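Local structure of peptide ABC transporter, peptide-binding protein (2D5W) at residues R80-I85 / T138-P143; T515-L520 / K528-R533; L57-P62 / D84-P89. The protein binds oligopeptides such as a pentapeptide and probably serves as the substrate-binding component of a peptide ABC transporter. All blocks are in the same frame, centred on the assembly; numbering follows the deposited sequence.

Contacts 1 and 3 lie on the same side of the chain's centre, 14 Å apart between centres, and share Asp84 and Ile85 on strand 78-86. Contact 1 pairs that strand with 136-141 inside a four-stranded antiparallel sheet. Contact 3 ties the end of the strand to the loop after strand 53-55. The two touch where Met83 packs on Pro62. Contact 2 joins helices 509-518 and 524-541, which come much later in the chain. Its centre is 22 Å from that of contact 1, yet Leu520 packs against Pro143. The chain just after helix 509-518 thus meets the chain just after strand 136-141. Contacts 2 and 3 do not touch; their nearest atoms are about 17 Å apart.

Contact 1: R80-I85 / T138-P143; sequences RLEMDI and TLIFEP
Leu81 and Phe141 are a hydrogen-bonded pair of an antiparallel sheet, in which strands 78-86 and 136-141 are the two central members of four. Each of the two gives its N-H to the other's carbonyl, with both N...O distances 2.8 Å and nearly straight bonds. Met83 and Leu139 repeat the exchange, so the backbone N and O of all four residues are satisfied. On the face of these residues the contact is apolar. Leu81 CD2 lies 3.8 Å from Phe141 CD1, and the Met83 and Leu139 side chains lie side by side, SD nearest CD1.

On the face of Glu82, Asp84 and Thr138 polar groups dominate. Thr138 OG1 donates to Asp84 OD2 at 2.7 Å, from above the carboxylate plane; Asp84 OD1 pairs with Arg70. Glu82 OE2 is held by Arg70 and Arg130. Its OE1 accepts from both NE and NH2 of Arg80. Arg80 NH1 makes a salt bridge to Glu142 OE1 at 2.8 Å, completing a network of Arg80, Glu82 and Glu142. All three guanidinium nitrogens are therefore engaged at the edge of the group. The flat face meets a methyl group: Ile140 CG2 sits 3.4 Å above the guanidinium plane, over its centre.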
loop_
_atom_site.group_PDB
_atom_site.type_symbol
_atom_site.label_atom_id
_atom_site.label_comp_id
_atom_site.label_asym_id
_atom_site.label_seq_id
_atom_site.Cartn_x
_atom_site.Cartn_y
_atom_site.Cartn_z
ATOM N N ARG A 80 -5.289 -1.456 27.526
ATOM C CA ARG A 80 -5.495 -2.776 26.959
ATOM C C ARG A 80 -6.862 -2.648 26.305
ATOM O O ARG A 80 -7.814 -2.181 26.934
ATOM C CB ARG A 80 -5.558 -3.836 28.058
ATOM C CG ARG A 80 -5.929 -5.236 27.577
ATOM C CD ARG A 80 -6.343 -6.103 28.763
ATOM N NE ARG A 80 -6.715 -7.465 28.387
ATOM C CZ ARG A 80 -5.848 -8.442 28.138
ATOM N NH1 ARG A 80 -4.545 -8.216 28.225
ATOM N NH2 ARG A 80 -6.287 -9.650 27.811
ATOM N N LEU A 81 -6.953 -3.021 25.036
ATOM C CA LEU A 81 -8.223 -2.965 24.332
ATOM C C LEU A 81 -8.644 -4.371 23.946
ATOM O O LEU A 81 -7.845 -5.133 23.395
ATOM C CB LEU A 81 -8.117 -2.123 23.056
ATOM C CG LEU A 81 -9.328 -2.251 22.121
ATOM C CD1 LEU A 81 -10.555 -1.619 22.769
ATOM C CD2 LEU A 81 -9.027 -1.587 20.788
ATOM N N GLU A 82 -9.888 -4.718 24.259
ATOM C CA GLU A 82 -10.439 -6.016 23.887
ATOM C C GLU A 82 -11.603 -5.727 22.954
ATOM O O GLU A 82 -12.425 -4.846 23.217
ATOM C CB GLU A 82 -10.908 -6.803 25.115
ATOM C CG GLU A 82 -9.761 -7.276 25.997
ATOM C CD GLU A 82 -10.164 -8.367 26.971
ATOM O OE1 GLU A 82 -9.284 -8.837 27.725
ATOM O OE2 GLU A 82 -11.351 -8.759 26.985
ATOM N N MET A 83 -11.658 -6.470 21.855
ATOM C CA MET A 83 -12.688 -6.289 20.846
ATOM C C MET A 83 -13.372 -7.613 20.512
ATOM O O MET A 83 -12.756 -8.499 19.919
ATOM C CB MET A 83 -12.040 -5.706 19.593
ATOM C CG MET A 83 -12.956 -5.563 18.405
ATOM S SD MET A 83 -12.003 -5.113 16.954
ATOM C CE MET A 83 -11.684 -3.464 17.359
ATOM N N ASP A 84 -14.643 -7.736 20.887
ATOM C CA ASP A 84 -15.415 -8.957 20.644
ATOM C C ASP A 84 -16.063 -8.965 19.269
ATOM O O ASP A 84 -16.862 -8.086 18.941
ATOM C CB ASP A 84 -16.528 -9.114 21.681
ATOM C CG ASP A 84 -16.010 -9.285 23.094
ATOM O OD1 ASP A 84 -16.826 -9.125 24.028
ATOM O OD2 ASP A 84 -14.813 -9.586 23.279
ATOM N N ILE A 85 -15.734 -9.981 18.481
ATOM C CA ILE A 85 -16.286 -10.129 17.143
ATOM C C ILE A 85 -17.045 -11.444 17.039
ATOM O O ILE A 85 -16.580 -12.475 17.524
ATOM C CB ILE A 85 -15.164 -10.119 16.082
ATOM C CG1 ILE A 85 -14.435 -8.775 16.128
ATOM C CG2 ILE A 85 -15.743 -10.396 14.693
ATOM C CD1 ILE A 85 -13.276 -8.660 15.167
ATOM N N THR A 138 -12.151 -12.734 20.460
ATOM C CA THR A 138 -11.815 -11.417 20.973
ATOM C C THR A 138 -10.396 -11.049 20.582
ATOM O O THR A 138 -9.464 -11.825 20.790
ATOM C CB THR A 138 -11.918 -11.384 22.513
ATOM O OG1 THR A 138 -13.252 -11.725 22.908
ATOM C CG2 THR A 138 -11.577 -10.002 23.049
ATOM N N LEU A 139 -10.240 -9.871 19.992
ATOM C CA LEU A 139 -8.917 -9.390 19.622
ATOM C C LEU A 139 -8.437 -8.566 20.812
ATOM O O LEU A 139 -9.190 -7.754 21.360
ATOM C CB LEU A 139 -8.987 -8.527 18.360
ATOM C CG LEU A 139 -9.399 -9.273 17.086
ATOM C CD1 LEU A 139 -9.542 -8.287 15.940
ATOM C CD2 LEU A 139 -8.365 -10.340 16.748
ATOM N N ILE A 140 -7.193 -8.789 21.217
ATOM C CA ILE A 140 -6.617 -8.095 22.360
ATOM C C ILE A 140 -5.403 -7.279 21.943
ATOM O O ILE A 140 -4.422 -7.825 21.440
ATOM C CB ILE A 140 -6.181 -9.108 23.442
ATOM C CG1 ILE A 140 -7.357 -10.020 23.804
ATOM C CG2 ILE A 140 -5.680 -8.370 24.679
ATOM C CD1 ILE A 140 -6.966 -11.221 24.648
ATOM N N PHE A 141 -5.478 -5.968 22.155
ATOM C CA PHE A 141 -4.381 -5.069 21.812
ATOM C C PHE A 141 -3.794 -4.503 23.099
ATOM O O PHE A 141 -4.492 -3.836 23.865
ATOM C CB PHE A 141 -4.871 -3.901 20.948
ATOM C CG PHE A 141 -5.694 -4.311 19.755
ATOM C CD1 PHE A 141 -7.011 -4.730 19.911
ATOM C CD2 PHE A 141 -5.158 -4.254 18.473
ATOM C CE1 PHE A 141 -7.787 -5.085 18.808
ATOM C CE2 PHE A 141 -5.926 -4.608 17.361
ATOM C CZ PHE A 141 -7.240 -5.023 17.530
ATOM N N GLU A 142 -2.514 -4.763 23.338
ATOM C CA GLU A 142 -1.862 -4.255 24.538
ATOM C C GLU A 142 -0.369 -4.038 24.303
ATOM O O GLU A 142 0.377 -4.990 24.082
ATOM C CB GLU A 142 -2.066 -5.224 25.706
ATOM C CG GLU A 142 -1.502 -4.701 27.021
ATOM C CD GLU A 142 -1.691 -5.663 28.174
ATOM O OE1 GLU A 142 -2.852 -5.990 28.494
ATOM O OE2 GLU A 142 -0.675 -6.090 28.762
ATOM N N PRO A 143 0.082 -2.774 24.334
ATOM C CA PRO A 143 -0.741 -1.586 24.575
ATOM C C PRO A 143 -1.605 -1.261 23.361
ATOM O O PRO A 143 -1.234 -1.572 22.227
ATOM C CB PRO A 143 0.297 -0.503 24.850
ATOM C CG PRO A 143 1.412 -0.896 23.935
ATOM C CD PRO A 143 1.494 -2.397 24.134
#

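Contact 2: T515-L520 / K528-R533; sequences TSQAVL and KQLFWR
Ala518 is the low point at which helix 509-518 meets helix 524-541. Its CB points at the other helix and enters the hollow between Leu530 and Phe531. On one flank Ala518 CB lies 3.7 Å from Leu530 CB. On the other, Ala518 CB touches the Phe531 ring, 3.5 Å from CE2 and 3.6 Å from CD2. The methyl approaches the ring obliquely. The small residue lets the backbones come close: the CA atoms of Ala518 and Leu530 are 5.7 Å apart.

The bumps on the second helix are Leu530 and Phe531. Leu530 points toward the first helix. Its CG stands anti to the carbonyl carbon (chi1 -67°), and its CD1 methyl reaches past the Ala518 side chain to the backbone. There Leu530 CD1 lies 3.7 Å from Ala518 CA. Gln517 is extended and crosses Leu530 at about a right angle. It meets Leu530 CD1 with Gln517 NE2, also at 3.7 Å, and less closely with CG and CD. Leu514, a turn before Ala518 on the first helix, also packs on Leu530.

Phe531 starts out to one side, but its ring swings in toward the first helix. The ring's far end faces Thr515 and Val519, one turn apart, more loosely than it meets Ala518. Thr515 CG2 lies 4.4 Å from Phe531 CE1, and Val519 CG1 is equally far from Phe531 CZ. Thr515 turns its hydroxyl elsewhere, to Phe511 O and Gln480, leaving the methyl for the ring. Val519 also packs on Tyr145 and Asp475 of nearby loops.

The contact carries side-chain packing and is largely buried. Here an alanine sits between larger apolar residues. The whole is a helical hairpin: two consecutive helices, running roughly antiparallel and joined by a short connection.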
loop_
_atom_site.group_PDB
_atom_site.type_symbol
_atom_site.label_atom_id
_atom_site.label_comp_id
_atom_site.label_asym_id
_atom_site.label_seq_id
_atom_site.Cartn_x
_atom_site.Cartn_y
_atom_site.Cartn_z
ATOM N N THR A 515 6.841 9.366 17.629
ATOM C CA THR A 515 5.816 8.556 16.978
ATOM C C THR A 515 5.338 7.395 17.846
ATOM O O THR A 515 4.158 7.047 17.816
ATOM C CB THR A 515 6.306 8.022 15.603
ATOM O OG1 THR A 515 7.556 7.341 15.760
ATOM C CG2 THR A 515 6.480 9.172 14.615
ATOM N N SER A 516 6.241 6.799 18.620
ATOM C CA SER A 516 5.855 5.699 19.497
ATOM C C SER A 516 4.906 6.203 20.577
ATOM O O SER A 516 3.999 5.490 20.997
ATOM C CB SER A 516 7.084 5.061 20.147
ATOM O OG SER A 516 7.891 4.422 19.173
ATOM N N GLN A 517 5.110 7.435 21.033
ATOM C CA GLN A 517 4.232 7.993 22.051
ATOM C C GLN A 517 2.919 8.444 21.419
ATOM O O GLN A 517 1.842 8.237 21.977
ATOM C CB GLN A 517 4.884 9.191 22.740
ATOM C CG GLN A 517 4.065 9.701 23.915
ATOM C CD GLN A 517 4.628 10.965 24.531
ATOM O OE1 GLN A 517 5.840 11.103 24.702
ATOM N NE2 GLN A 517 3.747 11.890 24.884
ATOM N N ALA A 518 3.016 9.055 20.245
ATOM C CA ALA A 518 1.845 9.563 19.548
ATOM C C ALA A 518 0.762 8.526 19.290
ATOM O O ALA A 518 -0.419 8.828 19.421
ATOM C CB ALA A 518 2.260 10.209 18.234
ATOM N N VAL A 519 1.152 7.309 18.921
ATOM C CA VAL A 519 0.156 6.282 18.639
ATOM C C VAL A 519 -0.586 5.834 19.892
ATOM O O VAL A 519 -1.651 5.223 19.796
ATOM C CB VAL A 519 0.775 5.046 17.934
ATOM C CG1 VAL A 519 1.319 5.450 16.569
ATOM C CG2 VAL A 519 1.865 4.432 18.788
ATOM N N LEU A 520 -0.025 6.143 21.059
ATOM C CA LEU A 520 -0.641 5.801 22.339
ATOM C C LEU A 520 -1.511 6.951 22.834
ATOM O O LEU A 520 -2.193 6.828 23.856
ATOM C CB LEU A 520 0.431 5.526 23.392
ATOM C CG LEU A 520 1.369 4.337 23.194
ATOM C CD1 LEU A 520 2.507 4.428 24.199
ATOM C CD2 LEU A 520 0.604 3.033 23.360
ATOM N N LYS A 528 -1.763 14.981 17.414
ATOM C CA LYS A 528 -1.360 15.813 16.288
ATOM C C LYS A 528 -0.082 16.592 16.622
ATOM O O LYS A 528 0.825 16.684 15.796
ATOM C CB LYS A 528 -2.485 16.785 15.917
ATOM C CG LYS A 528 -2.185 17.659 14.702
ATOM C CD LYS A 528 -3.282 18.690 14.461
ATOM C CE LYS A 528 -4.633 18.037 14.213
ATOM N NZ LYS A 528 -5.695 19.056 13.977
ATOM N N GLN A 529 -0.006 17.145 17.830
ATOM C CA GLN A 529 1.176 17.907 18.233
ATOM C C GLN A 529 2.441 17.061 18.124
ATOM O O GLN A 529 3.466 17.526 17.632
ATOM C CB GLN A 529 1.032 18.412 19.675
ATOM C CG GLN A 529 -0.193 19.275 19.923
ATOM C CD GLN A 529 -0.260 19.801 21.347
ATOM O OE1 GLN A 529 0.057 19.089 22.302
ATOM N NE2 GLN A 529 -0.691 21.048 21.496
ATOM N N LEU A 530 2.368 15.818 18.588
ATOM C CA LEU A 530 3.515 14.923 18.534
ATOM C C LEU A 530 3.883 14.580 17.094
ATOM O O LEU A 530 5.058 14.591 16.730
ATOM C CB LEU A 530 3.224 13.653 19.337
ATOM C CG LEU A 530 3.083 13.898 20.844
ATOM C CD1 LEU A 530 2.504 12.669 21.526
ATOM C CD2 LEU A 530 4.438 14.255 21.429
ATOM N N PHE A 531 2.881 14.280 16.272
ATOM C CA PHE A 531 3.143 13.964 14.873
ATOM C C PHE A 531 3.700 15.178 14.128
ATOM O O PHE A 531 4.492 15.030 13.197
ATOM C CB PHE A 531 1.867 13.466 14.192
ATOM C CG PHE A 531 1.724 11.969 14.191
ATOM C CD1 PHE A 531 2.456 11.188 13.298
ATOM C CD2 PHE A 531 0.861 11.338 15.083
ATOM C CE1 PHE A 531 2.328 9.800 13.294
ATOM C CE2 PHE A 531 0.727 9.948 15.085
ATOM C CZ PHE A 531 1.462 9.180 14.188
ATOM N N TRP A 532 3.291 16.379 14.534
ATOM C CA TRP A 532 3.791 17.587 13.886
ATOM C C TRP A 532 5.272 17.757 14.185
ATOM O O TRP A 532 6.052 18.121 13.304
ATOM C CB TRP A 532 2.994 18.812 14.349
ATOM C CG TRP A 532 1.757 19.041 13.529
ATOM C CD1 TRP A 532 1.001 18.088 12.900
ATOM C CD2 TRP A 532 1.136 20.298 13.240
ATOM N NE1 TRP A 532 -0.046 18.676 12.235
ATOM C CE2 TRP A 532 0.011 20.032 12.429
ATOM C CE3 TRP A 532 1.421 21.627 13.587
ATOM C CZ2 TRP A 532 -0.831 21.045 11.957
ATOM C CZ3 TRP A 532 0.583 22.636 13.115
ATOM C CH2 TRP A 532 -0.529 22.336 12.310
ATOM N N ARG A 533 5.669 17.475 15.421
ATOM C CA ARG A 533 7.072 17.585 15.795
ATOM C C ARG A 533 7.872 16.531 15.034
ATOM O O ARG A 533 8.979 16.798 14.571
ATOM C CB ARG A 533 7.239 17.403 17.308
ATOM C CG ARG A 533 6.237 18.208 18.135
ATOM C CD ARG A 533 6.021 19.603 17.559
ATOM N NE ARG A 533 4.727 20.159 17.946
ATOM C CZ ARG A 533 4.196 21.254 17.412
ATOM N NH1 ARG A 533 3.012 21.690 17.825
ATOM N NH2 ARG A 533 4.843 21.913 16.459
#

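Contact 3: L57-P62 / D84-P89; sequences LATEVP and DITIRP
Ala58 and Ile87 form a single backbone bridge between the 57-62 loop and the residue just after strand 78-86. Two direct hydrogen bonds flank it. Arg88 N donates to Leu57 O at 2.9 Å, almost straight. Thr59 N donates to Thr86 O, also at 2.9 Å and nearly along the C=O axis. Ala58 CA adds a CA-H...O contact to Thr86 O at 3.2 Å.

Water extends the pairing. One molecule accepts from both Glu60 N and Thr86 N, linking the backbones where they diverge. Another accepts from Arg88 NH2 in the guanidinium plane and makes a weak bond to Ala58 O. Arg88 NE is held by Asp90.

The remaining contacts are packing. Ala58 CB rests 3.8 Å from Ile85 CG2. Thr59 OG1 lies 3.5 Å from Thr86 CB, while the CG2 methyls of Thr59 and Thr86 meet at 3.9 Å. Thr86 OG1 bonds instead to Asn136 and Arg68. Arg88 CG lies against Leu57 O, and Pro62 CB against Asp84 O.

The segments run 152° apart, nearly antiparallel. Their isolated bridge fastens the loop to the end of a strand of the four-stranded antiparallel sheet.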
loop_
_atom_site.group_PDB
_atom_site.type_symbol
_atom_site.label_atom_id
_atom_site.label_comp_id
_atom_site.label_asym_id
_atom_site.label_seq_id
_atom_site.Cartn_x
_atom_site.Cartn_y
_atom_site.Cartn_z
ATOM N N LEU A 57 -18.597 -9.688 7.265
ATOM C CA LEU A 57 -18.755 -11.079 7.684
ATOM C C LEU A 57 -19.018 -11.232 9.183
ATOM O O LEU A 57 -19.327 -12.331 9.647
ATOM C CB LEU A 57 -17.553 -11.923 7.253
ATOM C CG LEU A 57 -17.414 -12.077 5.733
ATOM C CD1 LEU A 57 -16.316 -13.080 5.418
ATOM C CD2 LEU A 57 -18.736 -12.535 5.130
ATOM N N ALA A 58 -18.890 -10.138 9.932
ATOM C CA ALA A 58 -19.178 -10.145 11.367
ATOM C C ALA A 58 -20.619 -9.648 11.523
ATOM O O ALA A 58 -21.148 -8.981 10.635
ATOM C CB ALA A 58 -18.220 -9.227 12.110
ATOM N N THR A 59 -21.248 -9.963 12.652
ATOM C CA THR A 59 -22.636 -9.570 12.888
ATOM C C THR A 59 -22.858 -8.092 13.174
ATOM O O THR A 59 -23.907 -7.542 12.836
ATOM C CB THR A 59 -23.240 -10.348 14.061
ATOM O OG1 THR A 59 -22.478 -10.076 15.243
ATOM C CG2 THR A 59 -23.227 -11.846 13.779
ATOM N N GLU A 60 -21.887 -7.451 13.814
ATOM C CA GLU A 60 -22.027 -6.042 14.139
ATOM C C GLU A 60 -20.707 -5.420 14.556
ATOM O O GLU A 60 -19.790 -6.106 15.009
ATOM C CB GLU A 60 -23.062 -5.854 15.256
ATOM C CG GLU A 60 -22.707 -6.526 16.567
ATOM C CD GLU A 60 -23.735 -6.259 17.657
ATOM O OE1 GLU A 60 -23.564 -6.781 18.776
ATOM O OE2 GLU A 60 -24.713 -5.529 17.394
ATOM N N VAL A 61 -20.617 -4.107 14.389
ATOM C CA VAL A 61 -19.416 -3.374 14.753
ATOM C C VAL A 61 -19.323 -3.272 16.273
ATOM O O VAL A 61 -20.276 -2.862 16.936
ATOM C CB VAL A 61 -19.441 -1.951 14.157
ATOM C CG1 VAL A 61 -18.219 -1.174 14.606
ATOM C CG2 VAL A 61 -19.491 -2.028 12.638
ATOM N N PRO A 62 -18.180 -3.666 16.848
ATOM C CA PRO A 62 -18.015 -3.592 18.301
ATOM C C PRO A 62 -17.882 -2.151 18.779
ATOM O O PRO A 62 -17.187 -1.347 18.159
ATOM C CB PRO A 62 -16.746 -4.400 18.546
ATOM C CG PRO A 62 -15.956 -4.175 17.288
ATOM C CD PRO A 62 -17.014 -4.305 16.214
ATOM N N ASP A 84 -14.643 -7.736 20.887
ATOM C CA ASP A 84 -15.415 -8.957 20.644
ATOM C C ASP A 84 -16.063 -8.965 19.269
ATOM O O ASP A 84 -16.862 -8.086 18.941
ATOM C CB ASP A 84 -16.528 -9.114 21.681
ATOM C CG ASP A 84 -16.010 -9.285 23.094
ATOM O OD1 ASP A 84 -16.826 -9.125 24.028
ATOM O OD2 ASP A 84 -14.813 -9.586 23.279
ATOM N N ILE A 85 -15.734 -9.981 18.481
ATOM C CA ILE A 85 -16.286 -10.129 17.143
ATOM C C ILE A 85 -17.045 -11.444 17.039
ATOM O O ILE A 85 -16.580 -12.475 17.524
ATOM C CB ILE A 85 -15.164 -10.119 16.082
ATOM C CG1 ILE A 85 -14.435 -8.775 16.128
ATOM C CG2 ILE A 85 -15.743 -10.396 14.693
ATOM C CD1 ILE A 85 -13.276 -8.660 15.167
ATOM N N THR A 86 -18.223 -11.392 16.424
ATOM C CA THR A 86 -19.034 -12.584 16.218
ATOM C C THR A 86 -19.138 -12.803 14.712
ATOM O O THR A 86 -19.614 -11.934 13.982
ATOM C CB THR A 86 -20.459 -12.421 16.795
ATOM O OG1 THR A 86 -20.383 -12.152 18.200
ATOM C CG2 THR A 86 -21.269 -13.691 16.578
ATOM N N ILE A 87 -18.677 -13.958 14.249
ATOM C CA ILE A 87 -18.734 -14.286 12.828
ATOM C C ILE A 87 -20.170 -14.674 12.477
ATOM O O ILE A 87 -20.797 -15.443 13.201
ATOM C CB ILE A 87 -17.801 -15.475 12.496
ATOM C CG1 ILE A 87 -16.361 -15.144 12.904
ATOM C CG2 ILE A 87 -17.882 -15.801 11.006
ATOM C CD1 ILE A 87 -15.389 -16.300 12.733
ATOM N N ARG A 88 -20.699 -14.135 11.379
ATOM C CA ARG A 88 -22.059 -14.466 10.956
ATOM C C ARG A 88 -22.198 -15.971 10.770
ATOM O O ARG A 88 -21.267 -16.640 10.329
ATOM C CB ARG A 88 -22.399 -13.783 9.629
ATOM C CG ARG A 88 -22.619 -12.287 9.710
ATOM C CD ARG A 88 -22.927 -11.709 8.334
ATOM N NE ARG A 88 -24.071 -12.369 7.708
ATOM C CZ ARG A 88 -25.113 -11.728 7.188
ATOM N NH1 ARG A 88 -26.107 -12.413 6.640
ATOM N NH2 ARG A 88 -25.167 -10.403 7.225
ATOM N N PRO A 89 -23.377 -16.523 11.090
ATOM C CA PRO A 89 -23.604 -17.963 10.945
ATOM C C PRO A 89 -23.528 -18.443 9.499
ATOM O O PRO A 89 -23.283 -19.621 9.241
ATOM C CB PRO A 89 -24.997 -18.150 11.541
ATOM C CG PRO A 89 -25.670 -16.845 11.243
ATOM C CD PRO A 89 -24.587 -15.844 11.583
HETATM O O HOH W 1 -23.213 -8.324 7.941
HETATM O O HOH W 2 -19.763 -8.943 15.656
#